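Local coordinates for protein CrataBL (Crataeva tapia, PDB 4IHZ) that inhibits factor Xa and, to a lesser extent, trypsin, and also acts as a lectin that binds glucose and N-acetylglucosamine, at residues 23-28 against 39-44; 139-142 against 147-150. All coordinates share one frame; numbering follows the deposited sequence.

Overall arrangement
Both contacts fall within the single beta-trefoil domain and follow one another in series, neither nesting in nor crossing the other. From the N terminus, the short helix 22-26 follows strand 19-21; contact 1 then closes the loop between this helix and strand 38-40, which pairs antiparallel with 19-21. Much later, contact 2 (139-142 against 147-150) closes the hairpin loop between strands 134-139 and 148-151 of a four-stranded antiparallel sheet. Although their centres are about 14 Å apart, the two meet: Gln40 OE1 lies 2.8 Å from Arg147 NH2, a probable hydrogen bond, and Thr39 and Arg42 pack on Arg147. Strand 38-40 and the chain after it are thereby joined to the hairpin.

Contact 1 (23-28 against 39-44); sequences NLRKNT and TQLRFP. With NAG (2-acetamido-2-deoxy-beta-D-glucopyranose), chain C.
Arg25 reaches from the helix that ends at residue 26 to the chain at Thr39, Gln40 and Leu41, and its side chain makes every close contact between 23-28 and 39-44. The Arg25 chain starts with CG anti to the carbonyl carbon (chi1 -63°) and bends at chi3 (73°), which brings the guanidinium up against the strand. There NH1 is shared between two acceptors. Arg25 NH1 donates to Thr39 OG1 at 2.8 Å, with the hydroxyl oxygen lying at the edge of the guanidinium, close to its plane; the same hydroxyl is hydrogen-bonded to the Asp22 carboxylate, which would polarise it and probably make its oxygen a better acceptor for the arginine. The second bond, from Arg25 NH1 to Gln40 O at 3.0 Å, is more bent, and the nitrogen sits above the carbonyl plane instead of on a lone pair. Leu41 closes over one face of the guanidinium, its CD2 methyl 3.3 Å from Arg25 CZ and above the centre of the group, as the two side chains run past each other in opposite directions. In this beta-trefoil, probably of the leguminous Kunitz-type inhibitor family, the arrangement fastens a short helical connection to the strand pair 19-21 and 38-40, with Arg25 also touching Ser20 and Arg146. Gln40 itself points away from the helix, its side chain bonded to Arg147 and Ala17. Further along, Asn27 leaves the helix with positive phi, while its N still bonds to Asn23 O at 3.0 Å. Its side chain carries the N-linked glycan: Asn27 ND2 is joined to NAG C1 by a covalent bond of 1.5 Å, and the sugar is also hydrogen-bonded to Asp76 of the second subunit.

Contact 2 (139-142 against 147-150); sequences ETVG and RYLA
Glu139 and Tyr148 form an antiparallel hydrogen-bonded pair, with Glu139 N to Tyr148 O at 2.8 Å and Tyr148 N to Glu139 O at 2.9 Å, both nearly straight. Their side chains share one face of the sheet. The Tyr148 ring, its CG set between the backbone N and the carbonyl carbon (chi1 57°), lies across 139-141: Glu139 CB stands over the face in a CH-pi contact, 4.0 Å from the ring centroid, and Glu139 O also sits above the plane, offset toward the rim. This is the end of the hairpin between strands 134-139 and 148-151 of the beta-trefoil, and the tyrosine bridges into the loop beyond the last strand pair. Tyr148 OH donates to Val141 O at 2.6 Å; the carbonyl oxygen lies near the ring plane and accepts on a lone pair, so the bond helps fix the ring's rotation. Val141 CG1 packs 3.4 Å from Tyr148 OH. The aliphatic part of Glu139 also meets Ala150, CG to CB 3.8 Å, before its carboxylate turns away to a salt bridge with Arg154. The side chains of Thr140 and Arg147 lie side by side and point the same way, Thr140 CG2 3.6 Å from Arg147 CD.

Contact 1 (23-28 against 39-44)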
# COMPACT_ATOMS: atom_id res chain seq x y z
N ASN A 23 -1.49 -7.18 10.57
CA ASN A 23 -2.69 -7.51 9.78
C ASN A 23 -2.65 -8.94 9.27
O ASN A 23 -3.68 -9.60 9.11
CB ASN A 23 -2.92 -6.51 8.63
CG ASN A 23 -2.10 -6.83 7.43
OD1 ASN A 23 -2.53 -7.56 6.56
ND2 ASN A 23 -0.89 -6.26 7.34
N LEU A 24 -1.42 -9.45 9.08
CA LEU A 24 -1.26 -10.83 8.60
C LEU A 24 -1.52 -11.83 9.71
O LEU A 24 -1.96 -12.93 9.44
CB LEU A 24 0.12 -11.05 7.92
CG LEU A 24 0.34 -10.25 6.64
CD1 LEU A 24 1.70 -10.58 6.05
CD2 LEU A 24 -0.76 -10.63 5.60
N ARG A 25 -1.33 -11.43 10.97
CA ARG A 25 -1.62 -12.37 12.07
C ARG A 25 -3.12 -12.54 12.20
O ARG A 25 -3.61 -13.66 12.40
CB ARG A 25 -1.01 -11.85 13.37
CG ARG A 25 0.50 -11.78 13.25
CD ARG A 25 1.11 -11.31 14.57
NE ARG A 25 1.02 -12.38 15.56
CZ ARG A 25 1.81 -12.43 16.63
NH1 ARG A 25 2.68 -11.47 16.81
NH2 ARG A 25 1.72 -13.45 17.48
N LYS A 26 -3.83 -11.43 12.02
CA LYS A 26 -5.29 -11.41 12.14
C LYS A 26 -5.93 -12.15 10.96
O LYS A 26 -6.90 -12.90 11.16
CB LYS A 26 -5.79 -9.97 12.28
CG LYS A 26 -7.34 -9.84 12.44
CD LYS A 26 -7.80 -10.19 13.84
CE LYS A 26 -9.32 -10.36 13.88
NZ LYS A 26 -9.77 -10.89 15.20
N ASN A 27 -5.36 -12.00 9.77
CA ASN A 27 -5.76 -12.73 8.55
C ASN A 27 -7.21 -12.45 8.13
O ASN A 27 -7.86 -13.33 7.56
CB ASN A 27 -5.50 -14.28 8.65
CG ASN A 27 -5.45 -14.98 7.29
OD1 ASN A 27 -4.53 -14.75 6.51
ND2 ASN A 27 -6.42 -15.88 7.00
N THR A 28 -7.71 -11.25 8.44
CA THR A 28 -9.05 -10.83 7.95
C THR A 28 -9.00 -9.40 7.38
O THR A 28 -8.20 -8.59 7.83
CB THR A 28 -10.14 -10.91 9.07
OG1 THR A 28 -9.93 -9.90 10.04
CG2 THR A 28 -10.13 -12.27 9.78
N THR A 39 5.06 -7.33 14.70
CA THR A 39 5.07 -8.01 15.99
C THR A 39 5.77 -9.35 15.92
O THR A 39 5.85 -9.98 14.85
CB THR A 39 3.67 -8.19 16.60
OG1 THR A 39 2.85 -8.89 15.66
CG2 THR A 39 3.05 -6.79 16.92
N GLN A 40 6.25 -9.82 17.05
CA GLN A 40 7.02 -11.02 17.11
C GLN A 40 6.15 -12.26 17.29
O GLN A 40 5.22 -12.27 18.09
CB GLN A 40 8.03 -10.89 18.27
CG GLN A 40 9.10 -11.99 18.21
CD GLN A 40 10.17 -11.80 19.23
OE1 GLN A 40 9.90 -11.33 20.36
NE2 GLN A 40 11.38 -12.18 18.88
N LEU A 41 6.45 -13.29 16.53
CA LEU A 41 5.69 -14.53 16.63
C LEU A 41 6.36 -15.44 17.64
O LEU A 41 7.30 -16.16 17.31
CB LEU A 41 5.68 -15.21 15.26
CG LEU A 41 5.06 -14.43 14.11
CD1 LEU A 41 5.03 -15.28 12.86
CD2 LEU A 41 3.65 -14.07 14.45
N ARG A 42 5.94 -15.34 18.90
CA ARG A 42 6.68 -15.96 20.01
C ARG A 42 6.28 -17.34 20.49
O ARG A 42 7.14 -18.14 20.91
CB ARG A 42 6.59 -15.03 21.20
CG ARG A 42 7.43 -13.84 21.08
CD ARG A 42 7.54 -13.22 22.43
NE ARG A 42 6.24 -12.72 22.83
CZ ARG A 42 6.00 -12.30 24.07
NH1 ARG A 42 7.00 -12.38 24.97
NH2 ARG A 42 4.79 -11.82 24.38
N PHE A 43 4.98 -17.61 20.49
CA PHE A 43 4.46 -18.79 21.18
C PHE A 43 3.51 -19.56 20.28
O PHE A 43 2.30 -19.27 20.27
CB PHE A 43 3.75 -18.36 22.46
CG PHE A 43 4.64 -17.61 23.42
CD1 PHE A 43 4.36 -16.30 23.78
CD2 PHE A 43 5.78 -18.22 23.98
CE1 PHE A 43 5.18 -15.60 24.66
CE2 PHE A 43 6.61 -17.51 24.87
CZ PHE A 43 6.32 -16.22 25.21
N PRO A 44 4.03 -20.54 19.52
CA PRO A 44 5.41 -21.00 19.46
C PRO A 44 6.21 -20.07 18.54
O PRO A 44 5.60 -19.31 17.76
CB PRO A 44 5.27 -22.40 18.83
CG PRO A 44 4.10 -22.25 17.91
CD PRO A 44 3.18 -21.25 18.54
C1 NAG C . -6.47 -16.56 5.72
C2 NAG C . -7.14 -17.96 5.60
C3 NAG C . -7.17 -18.50 4.16
C4 NAG C . -7.73 -17.45 3.22
C5 NAG C . -6.96 -16.12 3.42
C6 NAG C . -7.49 -15.02 2.51
C7 NAG C . -6.90 -19.38 7.56
C8 NAG C . -5.97 -20.27 8.35
N2 NAG C . -6.39 -18.84 6.46
O3 NAG C . -7.96 -19.69 4.07
O4 NAG C . -7.66 -17.87 1.86
O5 NAG C . -7.07 -15.68 4.76
O6 NAG C . -8.79 -14.71 2.97
O7 NAG C . -8.06 -19.18 7.94

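Contact 2 (139-142 against 147-150)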
# COMPACT_ATOMS: atom_id res chain seq x y z
N GLU A 139 9.74 -3.81 21.93
CA GLU A 139 9.01 -3.22 23.07
C GLU A 139 7.74 -3.98 23.35
O GLU A 139 7.28 -4.72 22.52
CB GLU A 139 8.65 -1.76 22.80
CG GLU A 139 9.85 -0.86 22.53
CD GLU A 139 10.61 -0.46 23.79
OE1 GLU A 139 10.04 -0.49 24.91
OE2 GLU A 139 11.80 -0.09 23.65
N THR A 140 7.18 -3.78 24.54
CA THR A 140 5.93 -4.42 24.90
C THR A 140 4.90 -3.42 25.40
O THR A 140 3.72 -3.74 25.44
CB THR A 140 6.09 -5.48 26.00
OG1 THR A 140 6.59 -4.85 27.18
CG2 THR A 140 7.06 -6.60 25.58
N VAL A 141 5.34 -2.21 25.77
CA VAL A 141 4.40 -1.28 26.39
C VAL A 141 3.22 -0.96 25.46
O VAL A 141 3.42 -0.57 24.31
CB VAL A 141 5.06 0.02 26.91
CG1 VAL A 141 5.78 0.77 25.81
CG2 VAL A 141 4.02 0.92 27.58
N GLY A 142 2.00 -1.19 25.95
CA GLY A 142 0.77 -0.98 25.18
C GLY A 142 0.49 -2.06 24.14
O GLY A 142 -0.45 -1.93 23.36
N ARG A 147 4.90 -8.38 21.46
CA ARG A 147 6.09 -7.55 21.34
C ARG A 147 6.18 -6.98 19.97
O ARG A 147 5.89 -7.68 18.99
CB ARG A 147 7.34 -8.36 21.65
CG ARG A 147 7.18 -9.10 22.99
CD ARG A 147 8.47 -9.28 23.70
NE ARG A 147 9.48 -9.96 22.91
CZ ARG A 147 10.69 -10.25 23.37
NH1 ARG A 147 11.01 -9.95 24.63
NH2 ARG A 147 11.57 -10.87 22.60
N TYR A 148 6.58 -5.72 19.88
CA TYR A 148 6.57 -5.02 18.58
C TYR A 148 7.87 -4.29 18.39
O TYR A 148 8.57 -3.97 19.35
CB TYR A 148 5.38 -4.04 18.51
CG TYR A 148 5.37 -3.02 19.62
CD1 TYR A 148 6.03 -1.80 19.45
CD2 TYR A 148 4.70 -3.27 20.80
CE1 TYR A 148 6.03 -0.85 20.48
CE2 TYR A 148 4.70 -2.34 21.81
CZ TYR A 148 5.34 -1.13 21.62
OH TYR A 148 5.36 -0.19 22.62
N LEU A 149 8.21 -4.02 17.14
CA LEU A 149 9.43 -3.28 16.80
C LEU A 149 9.22 -1.77 16.92
O LEU A 149 8.17 -1.26 16.57
CB LEU A 149 9.90 -3.65 15.38
CG LEU A 149 10.32 -5.09 15.15
CD1 LEU A 149 10.76 -5.12 13.70
CD2 LEU A 149 11.47 -5.50 16.09
N ALA A 150 10.22 -1.08 17.48
CA ALA A 150 10.12 0.37 17.72
C ALA A 150 11.50 0.99 17.69
O ALA A 150 12.47 0.41 18.17
CB ALA A 150 9.47 0.62 19.03